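Local coordinates for radical SAM domain protein (Methanothrix thermoacetophila, PDB 6Y1X) that acts as the radical SAM carbide synthase NifB, which carries [4Fe-4S] clusters and helps to mature the iron-molybdenum cofactor of nitrogenase, at residues A[55-60]-A[116-121]; A[142-147]-A[197-202]; A[160-165]-A[215-220]. All coordinates share one frame; numbering follows the deposited sequence. Where two conformers were deposited one is given.

Interaction 1 of 3, residues A[55-60]-A[116-121]; sequences VAPKCN and LANEET. With SF4 (iron/sulfur cluster), chain D.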
loop_
_atom_site.group_PDB
_atom_site.type_symbol
_atom_site.label_atom_id
_atom_site.label_comp_id
_atom_site.label_asym_id
_atom_site.label_seq_id
_atom_site.Cartn_x
_atom_site.Cartn_y
_atom_site.Cartn_z
ATOM N N VAL A 55 12.050 3.761 6.288
ATOM C CA VAL A 55 12.603 5.111 6.220
ATOM C C VAL A 55 11.540 6.186 6.353
ATOM O O VAL A 55 11.869 7.378 6.268
ATOM C CB VAL A 55 13.409 5.323 4.923
ATOM C CG1 VAL A 55 14.575 4.353 4.849
ATOM C CG2 VAL A 55 12.511 5.149 3.706
ATOM N N ALA A 56 10.278 5.816 6.560
ATOM C CA ALA A 56 9.143 6.718 6.366
ATOM C C ALA A 56 8.256 6.724 7.606
ATOM O O ALA A 56 7.149 6.178 7.587
ATOM C CB ALA A 56 8.334 6.317 5.131
ATOM N N PRO A 57 8.709 7.349 8.705
ATOM C CA PRO A 57 7.970 7.221 9.971
ATOM C C PRO A 57 6.689 8.038 10.047
ATOM O O PRO A 57 5.754 7.638 10.746
ATOM C CB PRO A 57 8.989 7.704 11.011
ATOM C CG PRO A 57 9.842 8.676 10.260
ATOM C CD PRO A 57 9.993 8.048 8.892
ATOM N N LYS A 58 6.628 9.191 9.389
ATOM C CA LYS A 58 5.443 10.029 9.509
ATOM C C LYS A 58 4.294 9.448 8.694
ATOM O O LYS A 58 4.496 8.855 7.631
ATOM C CB LYS A 58 5.723 11.457 9.041
ATOM C CG LYS A 58 6.866 12.145 9.768
ATOM C CD LYS A 58 6.958 13.610 9.374
ATOM C CE LYS A 58 7.461 13.781 7.956
ATOM N NZ LYS A 58 7.712 15.218 7.647
ATOM N N CYS A 59 3.076 9.667 9.183
ATOM C CA CYS A 59 1.857 9.403 8.436
ATOM C C CYS A 59 1.005 10.661 8.363
ATOM O O CYS A 59 1.113 11.563 9.199
ATOM C CB CYS A 59 1.030 8.272 9.056
ATOM S SG CYS A 59 -0.222 7.651 7.918
ATOM N N ASN A 60 0.149 10.709 7.345
ATOM C CA ASN A 60 -0.698 11.866 7.098
ATOM C C ASN A 60 -2.181 11.594 7.281
ATOM O O ASN A 60 -2.991 12.490 7.033
ATOM C CB ASN A 60 -0.439 12.427 5.694
ATOM C CG ASN A 60 -0.492 11.364 4.611
ATOM O OD1 ASN A 60 -0.794 10.197 4.870
ATOM N ND2 ASN A 60 -0.198 11.770 3.383
ATOM N N LEU A 116 4.801 8.215 1.152
ATOM C CA LEU A 116 4.823 9.453 0.381
ATOM C C LEU A 116 4.805 10.708 1.245
ATOM O O LEU A 116 5.006 11.802 0.712
ATOM C CB LEU A 116 3.653 9.497 -0.604
ATOM C CG LEU A 116 3.511 8.325 -1.580
ATOM C CD1 LEU A 116 2.370 8.566 -2.550
ATOM C CD2 LEU A 116 4.808 8.118 -2.337
ATOM N N ALA A 117 4.603 10.580 2.555
ATOM C CA ALA A 117 4.603 11.722 3.458
ATOM C C ALA A 117 5.985 12.010 4.028
ATOM O O ALA A 117 6.111 12.859 4.914
ATOM C CB ALA A 117 3.603 11.508 4.599
ATOM N N ASN A 118 7.017 11.320 3.550
ATOM C CA ASN A 118 8.359 11.437 4.105
ATOM C C ASN A 118 9.332 11.636 2.957
ATOM O O ASN A 118 9.407 10.790 2.060
ATOM C CB ASN A 118 8.746 10.182 4.896
ATOM C CG ASN A 118 7.899 9.981 6.128
ATOM O OD1 ASN A 118 8.310 10.315 7.234
ATOM N ND2 ASN A 118 6.734 9.362 5.951
ATOM N N GLU A 119 10.072 12.750 2.973
ATOM C CA GLU A 119 11.038 12.973 1.903
ATOM C C GLU A 119 12.091 11.875 1.864
ATOM O O GLU A 119 12.639 11.584 0.796
ATOM C CB GLU A 119 11.699 14.344 2.046
ATOM C CG GLU A 119 10.753 15.493 1.766
ATOM C CD GLU A 119 10.130 15.402 0.378
ATOM O OE1 GLU A 119 8.917 15.684 0.253
ATOM O OE2 GLU A 119 10.851 15.063 -0.589
ATOM N N GLU A 120 12.359 11.230 3.004
ATOM C CA GLU A 120 13.381 10.193 3.047
ATOM C C GLU A 120 13.033 9.021 2.143
ATOM O O GLU A 120 13.934 8.292 1.716
ATOM C CB GLU A 120 13.600 9.707 4.481
ATOM C CG GLU A 120 14.240 10.749 5.395
ATOM C CD GLU A 120 13.221 11.681 6.031
ATOM O OE1 GLU A 120 12.027 11.606 5.667
ATOM O OE2 GLU A 120 13.617 12.496 6.892
ATOM N N THR A 121 11.746 8.815 1.857
ATOM C CA THR A 121 11.351 7.765 0.923
ATOM C C THR A 121 11.983 8.000 -0.440
ATOM O O THR A 121 12.549 7.085 -1.052
ATOM C CB THR A 121 9.826 7.731 0.796
ATOM O OG1 THR A 121 9.240 7.398 2.060
ATOM C CG2 THR A 121 9.391 6.732 -0.261
HETATM FE FE1 SF4 D . -1.643 3.645 10.315
HETATM FE FE2 SF4 D . -3.321 4.098 8.257
HETATM FE FE3 SF4 D . -0.883 2.970 7.798
HETATM FE FE4 SF4 D . -1.076 5.598 8.503
HETATM S S1 SF4 D . -1.865 4.647 6.563
HETATM S S2 SF4 D . 0.406 4.063 9.360
HETATM S S3 SF4 D . -2.853 5.569 9.963
HETATM S S4 SF4 D . -2.611 2.036 8.988
HETATM O O HOH W 1 9.802 14.491 5.267
#
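The side-chain amide of Asn118 grips the backbone of Lys58 at both ends, in the loop that opens the CX3CX2C motif of the radical SAM fold. On one arm Lys58 N donates to Asn118 OD1 at 3.0 Å, in the plane of the side-chain carbonyl and on one of its lone pairs. On the other, Asn118 ND2 donates to Lys58 O over 2.8 Å, with the acceptor nearly in the amide plane. Asparagine suits the place because one short, flat group offers an acceptor and a donor side by side, as a peptide would. Its CG stands beside its own backbone N (chi1 -65°), which carries the amide across to the loop.

Carbon atoms close round the amide. Pro57 CD comes within 3.3 Å of Asn118 OD1, and Ala56 CA lies 3.5 Å from Asn118 CG. The small methyl of Ala56 fits where a larger side chain would crowd its neighbours, CB lying close to Asn118 ND2 and 3.4 Å from Thr121 OG1, a hydroxyl bonded to Pro115 O. The aliphatic chain of Lys58 runs past Asn118 OD1 and brings CE to 3.5 Å from Ala117 O. Its ammonium makes a weak bond to a water that also accepts from Glu119 N.

Further out, Asn118 ND2 has a second acceptor in Glu114 O, and Ala56 and Lys58 make backbone bonds to residues 111-114. The GPGEP sequence there resembles the GGEP motif with which relatives hold S-adenosylmethionine. The loop tethered in this way carries Cys59, whose SG, anti to its backbone N (chi1 -165°), binds the iron atom FE4 of the cluster at 2.3 Å.

Interaction 2 of 3, residues A[142-147]-A[197-202]; sequences NGLLLP and LDNQLK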
loop_
_atom_site.group_PDB
_atom_site.type_symbol
_atom_site.label_atom_id
_atom_site.label_comp_id
_atom_site.label_asym_id
_atom_site.label_seq_id
_atom_site.Cartn_x
_atom_site.Cartn_y
_atom_site.Cartn_z
ATOM N N ASN A 142 -1.187 5.059 1.249
ATOM C CA ASN A 142 -2.617 5.227 1.455
ATOM C C ASN A 142 -3.255 6.048 0.338
ATOM O O ASN A 142 -4.483 6.177 0.304
ATOM C CB ASN A 142 -2.896 5.832 2.839
ATOM C CG ASN A 142 -2.278 7.214 3.031
ATOM O OD1 ASN A 142 -2.207 8.026 2.111
ATOM N ND2 ASN A 142 -1.822 7.478 4.245
ATOM N N GLY A 143 -2.450 6.615 -0.564
ATOM C CA GLY A 143 -2.959 7.267 -1.752
ATOM C C GLY A 143 -3.181 8.757 -1.634
ATOM O O GLY A 143 -3.380 9.417 -2.663
ATOM N N LEU A 144 -3.176 9.311 -0.417
ATOM C CA LEU A 144 -3.500 10.727 -0.258
ATOM C C LEU A 144 -2.537 11.618 -1.034
ATOM O O LEU A 144 -2.963 12.578 -1.684
ATOM C CB LEU A 144 -3.501 11.115 1.219
ATOM C CG LEU A 144 -3.851 12.585 1.473
ATOM C CD1 LEU A 144 -5.253 12.944 0.985
ATOM C CD2 LEU A 144 -3.692 12.912 2.952
ATOM N N LEU A 145 -1.242 11.315 -0.995
ATOM C CA LEU A 145 -0.255 12.131 -1.691
ATOM C C LEU A 145 0.152 11.552 -3.038
ATOM O O LEU A 145 1.093 12.060 -3.655
ATOM C CB LEU A 145 0.980 12.346 -0.815
ATOM C CG LEU A 145 0.802 13.340 0.333
ATOM C CD1 LEU A 145 2.026 13.362 1.240
ATOM C CD2 LEU A 145 0.503 14.731 -0.219
ATOM N N LEU A 146 -0.528 10.508 -3.508
ATOM C CA LEU A 146 -0.146 9.892 -4.778
ATOM C C LEU A 146 -0.256 10.864 -5.948
ATOM O O LEU A 146 0.677 10.908 -6.772
ATOM C CB LEU A 146 -0.970 8.620 -5.013
ATOM C CG LEU A 146 -0.542 7.788 -6.224
ATOM C CD1 LEU A 146 0.944 7.523 -6.173
ATOM C CD2 LEU A 146 -1.315 6.479 -6.301
ATOM N N PRO A 147 -1.326 11.658 -6.097
ATOM C CA PRO A 147 -1.334 12.624 -7.211
ATOM C C PRO A 147 -0.182 13.607 -7.147
ATOM O O PRO A 147 0.381 13.962 -8.189
ATOM C CB PRO A 147 -2.680 13.346 -7.051
ATOM C CG PRO A 147 -3.510 12.468 -6.222
ATOM C CD PRO A 147 -2.597 11.670 -5.348
ATOM N N LEU A 197 -10.508 10.146 -0.897
ATOM C CA LEU A 197 -10.942 9.329 -2.028
ATOM C C LEU A 197 -10.637 9.983 -3.369
ATOM O O LEU A 197 -10.207 9.309 -4.313
ATOM C CB LEU A 197 -12.445 9.072 -1.922
ATOM C CG LEU A 197 -13.086 8.320 -3.090
ATOM C CD1 LEU A 197 -12.403 6.975 -3.303
ATOM C CD2 LEU A 197 -14.587 8.168 -2.904
ATOM N N ASP A 198 -10.898 11.282 -3.491
ATOM C CA ASP A 198 -10.594 11.970 -4.740
ATOM C C ASP A 198 -9.113 11.869 -5.091
ATOM O O ASP A 198 -8.756 11.678 -6.259
ATOM C CB ASP A 198 -11.087 13.411 -4.677
ATOM C CG ASP A 198 -12.600 13.506 -4.879
ATOM O OD1 ASP A 198 -13.356 13.229 -3.923
ATOM O OD2 ASP A 198 -13.039 13.821 -6.005
ATOM N N ASN A 199 -8.234 11.993 -4.091
ATOM C CA ASN A 199 -6.800 11.879 -4.344
ATOM C C ASN A 199 -6.401 10.444 -4.682
ATOM O O ASN A 199 -5.588 10.222 -5.585
ATOM C CB ASN A 199 -6.006 12.385 -3.138
ATOM C CG ASN A 199 -5.813 13.891 -3.156
ATOM O OD1 ASN A 199 -6.448 14.603 -3.932
ATOM N ND2 ASN A 199 -4.931 14.385 -2.296
ATOM N N GLN A 200 -6.945 9.459 -3.962
ATOM C CA GLN A 200 -6.658 8.061 -4.285
ATOM C C GLN A 200 -7.014 7.744 -5.733
ATOM O O GLN A 200 -6.223 7.135 -6.460
ATOM C CB GLN A 200 -7.423 7.122 -3.349
ATOM C CG GLN A 200 -7.036 7.194 -1.881
ATOM C CD GLN A 200 -8.029 6.458 -0.989
ATOM O OE1 GLN A 200 -9.232 6.709 -1.048
ATOM N NE2 GLN A 200 -7.526 5.559 -0.149
ATOM N N LEU A 201 -8.202 8.159 -6.173
ATOM C CA LEU A 201 -8.623 7.841 -7.534
ATOM C C LEU A 201 -7.780 8.583 -8.562
ATOM O O LEU A 201 -7.374 7.995 -9.572
ATOM C CB LEU A 201 -10.105 8.156 -7.725
ATOM C CG LEU A 201 -11.056 7.336 -6.849
ATOM C CD1 LEU A 201 -12.502 7.762 -7.080
ATOM C CD2 LEU A 201 -10.874 5.837 -7.082
ATOM N N LYS A 202 -7.532 9.881 -8.346
ATOM C CA LYS A 202 -6.671 10.624 -9.266
ATOM C C LYS A 202 -5.268 10.034 -9.320
ATOM O O LYS A 202 -4.649 9.978 -10.389
ATOM C CB LYS A 202 -6.608 12.099 -8.867
ATOM C CG LYS A 202 -7.902 12.871 -9.093
ATOM C CD LYS A 202 -7.765 14.319 -8.637
ATOM C CE LYS A 202 -8.801 15.222 -9.299
ATOM N NZ LYS A 202 -10.199 14.831 -8.956
#
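Asn199 and Gln200, neighbours on helix 189-209, send their amides to two different carbonyls of the turn 142-147. Asn199 holds CG anti to its carbonyl carbon, beside the backbone N, and from there ND2 donates to Leu144 O at 2.7 Å. The nitrogen lies in the plane of that carbonyl, but the oxygen is 26° out of the asparagine's own amide plane, and the bond is bent, with an N-H...O angle of 140°. Leu144 crosses the amide at a slant and brings CD1 to 3.6 Å from the same ND2. An alanine in place of Asn199 would probably leave Leu144 O without this donor and open a gap beside Leu144 and Pro147.

Gln200, one methylene longer, stretches beyond CG and meets Asn142 O with NE2 at 3.1 Å, nearly along the C=O axis. Between the two bonds the backbones come close at Gly143: a CB there would run into Gln200 CG, and the positive phi (94°) is itself awkward for any residue with a side chain. Next to the Asn199 bond, Pro147 sets CG and CD against the helix backbone, CG 3.1 Å from Asn199 O and somewhat farther from Lys202 CB. In the first turn of helix 146-156 a proline costs no helix hydrogen bond.

The turn is shaped from within as well. Asn142 OD1 accepts from Leu144 N at 3.0 Å, an Asx turn, and Gly143 to Leu146 form a type I turn that leads into helix 146-156. Such a loop, following the C-terminal end of a strand and leading into the next helix, is typical of the TIM-barrel-like radical SAM domain, and here its Asn142 lines the pocket of a [4Fe-4S] cluster.

Interaction 3 of 3, residues A[160-165]-A[215-220]; sequences NITVTL and KVNTVL. With SF4 (iron/sulfur cluster), chain C.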
loop_
_atom_site.group_PDB
_atom_site.type_symbol
_atom_site.label_atom_id
_atom_site.label_comp_id
_atom_site.label_asym_id
_atom_site.label_seq_id
_atom_site.Cartn_x
_atom_site.Cartn_y
_atom_site.Cartn_z
ATOM N N ASN A 160 6.163 -0.266 -9.450
ATOM C CA ASN A 160 5.076 -0.999 -8.820
ATOM C C ASN A 160 4.601 -0.177 -7.639
ATOM O O ASN A 160 5.418 0.292 -6.841
ATOM C CB ASN A 160 5.523 -2.391 -8.358
ATOM C CG ASN A 160 5.913 -3.297 -9.509
ATOM O OD1 ASN A 160 6.902 -3.054 -10.205
ATOM N ND2 ASN A 160 5.142 -4.358 -9.710
ATOM N N ILE A 161 3.286 -0.033 -7.508
ATOM C CA ILE A 161 2.693 0.826 -6.489
ATOM C C ILE A 161 1.522 0.092 -5.859
ATOM O O ILE A 161 0.674 -0.460 -6.567
ATOM C CB ILE A 161 2.226 2.176 -7.068
ATOM C CG1 ILE A 161 3.423 2.996 -7.555
ATOM C CG2 ILE A 161 1.445 2.964 -6.025
ATOM C CD1 ILE A 161 3.031 4.268 -8.270
ATOM N N THR A 162 1.487 0.060 -4.534
ATOM C CA THR A 162 0.341 -0.466 -3.815
ATOM C C THR A 162 -0.406 0.696 -3.183
ATOM O O THR A 162 0.191 1.513 -2.476
ATOM C CB THR A 162 0.783 -1.453 -2.733
ATOM O OG1 THR A 162 1.221 -2.669 -3.344
ATOM C CG2 THR A 162 -0.379 -1.766 -1.793
ATOM N N VAL A 163 -1.707 0.768 -3.432
ATOM C CA VAL A 163 -2.564 1.763 -2.808
ATOM C C VAL A 163 -3.553 1.006 -1.941
ATOM O O VAL A 163 -4.177 0.048 -2.408
ATOM C CB VAL A 163 -3.295 2.629 -3.852
ATOM C CG1 VAL A 163 -4.195 3.645 -3.169
ATOM C CG2 VAL A 163 -2.300 3.299 -4.792
ATOM N N THR A 164 -3.727 1.443 -0.701
ATOM C CA THR A 164 -4.758 0.862 0.149
ATOM C C THR A 164 -6.037 1.666 -0.035
ATOM O O THR A 164 -6.105 2.842 0.337
ATOM C CB THR A 164 -4.319 0.814 1.609
ATOM O OG1 THR A 164 -3.223 -0.101 1.732
ATOM C CG2 THR A 164 -5.467 0.307 2.491
ATOM N N LEU A 165 -7.049 1.026 -0.611
ATOM C CA LEU A 165 -8.309 1.668 -0.961
ATOM C C LEU A 165 -9.414 0.888 -0.265
ATOM O O LEU A 165 -9.724 -0.242 -0.656
ATOM C CB LEU A 165 -8.515 1.698 -2.474
ATOM C CG LEU A 165 -9.769 2.389 -3.006
ATOM C CD1 LEU A 165 -9.778 3.852 -2.609
ATOM C CD2 LEU A 165 -9.827 2.252 -4.511
ATOM N N LYS A 215 -1.235 -2.352 -7.516
ATOM C CA LYS A 215 -1.937 -3.287 -6.652
ATOM C C LYS A 215 -2.784 -2.496 -5.667
ATOM O O LYS A 215 -2.330 -1.488 -5.124
ATOM C CB LYS A 215 -0.939 -4.189 -5.921
ATOM C CG LYS A 215 -1.454 -4.885 -4.673
ATOM C CD LYS A 215 -0.476 -5.985 -4.262
ATOM C CE LYS A 215 -0.496 -6.250 -2.768
ATOM N NZ LYS A 215 0.143 -5.145 -2.000
ATOM N N VAL A 216 -4.013 -2.943 -5.439
ATOM C CA VAL A 216 -4.888 -2.281 -4.480
ATOM C C VAL A 216 -5.124 -3.238 -3.322
ATOM O O VAL A 216 -5.549 -4.381 -3.527
ATOM C CB VAL A 216 -6.205 -1.833 -5.125
ATOM C CG1 VAL A 216 -7.234 -1.498 -4.044
ATOM C CG2 VAL A 216 -5.940 -0.630 -6.011
ATOM N N ASN A 217 -4.808 -2.783 -2.112
ATOM C CA ASN A 217 -5.190 -3.479 -0.896
ATOM C C ASN A 217 -6.545 -2.976 -0.424
ATOM O O ASN A 217 -6.832 -1.779 -0.501
ATOM C CB ASN A 217 -4.173 -3.236 0.220
ATOM C CG ASN A 217 -2.822 -3.850 -0.060
ATOM O OD1 ASN A 217 -2.681 -4.755 -0.883
ATOM N ND2 ASN A 217 -1.814 -3.374 0.658
ATOM N N THR A 218 -7.360 -3.884 0.105
ATOM C CA THR A 218 -8.584 -3.500 0.795
ATOM C C THR A 218 -8.661 -4.265 2.103
ATOM O O THR A 218 -8.564 -5.497 2.108
ATOM C CB THR A 218 -9.838 -3.785 -0.041
ATOM O OG1 THR A 218 -9.796 -3.029 -1.256
ATOM C CG2 THR A 218 -11.106 -3.429 0.742
ATOM N N VAL A 219 -8.808 -3.535 3.207
ATOM C CA VAL A 219 -9.013 -4.155 4.512
ATOM C C VAL A 219 -10.488 -4.507 4.600
ATOM O O VAL A 219 -11.350 -3.633 4.468
ATOM C CB VAL A 219 -8.593 -3.223 5.660
ATOM C CG1 VAL A 219 -8.758 -3.923 7.003
ATOM C CG2 VAL A 219 -7.157 -2.777 5.476
ATOM N N LEU A 220 -10.780 -5.787 4.806
ATOM C CA LEU A 220 -12.160 -6.248 4.879
ATOM C C LEU A 220 -12.676 -6.036 6.295
ATOM O O LEU A 220 -12.288 -6.756 7.218
ATOM C CB LEU A 220 -12.233 -7.712 4.458
ATOM C CG LEU A 220 -13.621 -8.307 4.246
ATOM C CD1 LEU A 220 -14.328 -7.616 3.090
ATOM C CD2 LEU A 220 -13.478 -9.797 3.986
HETATM FE FE1 SF4 C . 3.707 -4.067 -0.722
HETATM FE FE2 SF4 C . 5.127 -6.189 -1.665
HETATM FE FE3 SF4 C . 6.264 -4.411 0.052
HETATM FE FE4 SF4 C . 5.721 -3.664 -2.542
HETATM S S1 SF4 C . 7.226 -5.263 -1.856
HETATM S S2 SF4 C . 5.321 -2.430 -0.644
HETATM S S3 SF4 C . 3.760 -4.810 -2.899
HETATM S S4 SF4 C . 4.513 -5.828 0.523
#
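The amide of Asn217 takes the methyl of Thr162 on one face: CG2 stands over the plane, 3.3 Å from ND2, the two side chains crossing at about a right angle. Thr164 OG1 flanks the root of the same side chain, 3.6 Å from Asn217 CB. At the oxygen end of the amide, OD1 accepts from Asn245 and, in the conformer given, from Lys215 NZ, which is tilted 19° from the carbonyl plane.

Lys215 and Thr162 lie side by side and point the same way. The lysine leaves with CG anti to its backbone N and turns at its last torsion, placing NZ 3.0 Å from Thr162 OG1; a second deposited conformer makes this bond provisional. Thr162 OG1 also lies 3.4 Å from S3 of the iron-sulfur cluster, a place where a threonine can meet both sulfide and lysine without bulk.

The backbones are neighbouring parallel strands of the radical SAM partial barrel, joined by a beta-alpha-beta connection whose helix is 189-209, with the hairpin 177-188 inserted before it. Four backbone bonds zip them, from Lys215 N to Ile161 O (2.9 Å) through to Leu165 N and Asn217 O (2.8 Å).

On the face of Val163 and Val216, Val163 packs on helix 189-209; Val216 CG1 meets Leu165 CB at 3.8 Å. Beyond the last bridge, Thr218 OG1 donates to Leu165 O at 2.9 Å and is also bonded to His244 NE2.

In the fold
The three contacts follow the radical SAM domain from its cysteine loop to the middle of its parallel sheet. Interactions 1 and 2 meet beside one cluster: Asn60 OD1 and Asn142 ND2 are 3.0 Å apart, a probable hydrogen bond that ties the loop of Cys59 to the turn lining the same pocket. Interaction 2 rests on interaction 3 by packing, with Leu146 CD2 3.7 Å from Val163 CG2, and helices 146-156 and 189-209 lead into strands 160-164 and 213-220. Interactions 1 and 3 do not touch; their centres are about 18 Å apart, and interaction 3 lies at the other cluster, where Thr162 and Lys215 line the pocket.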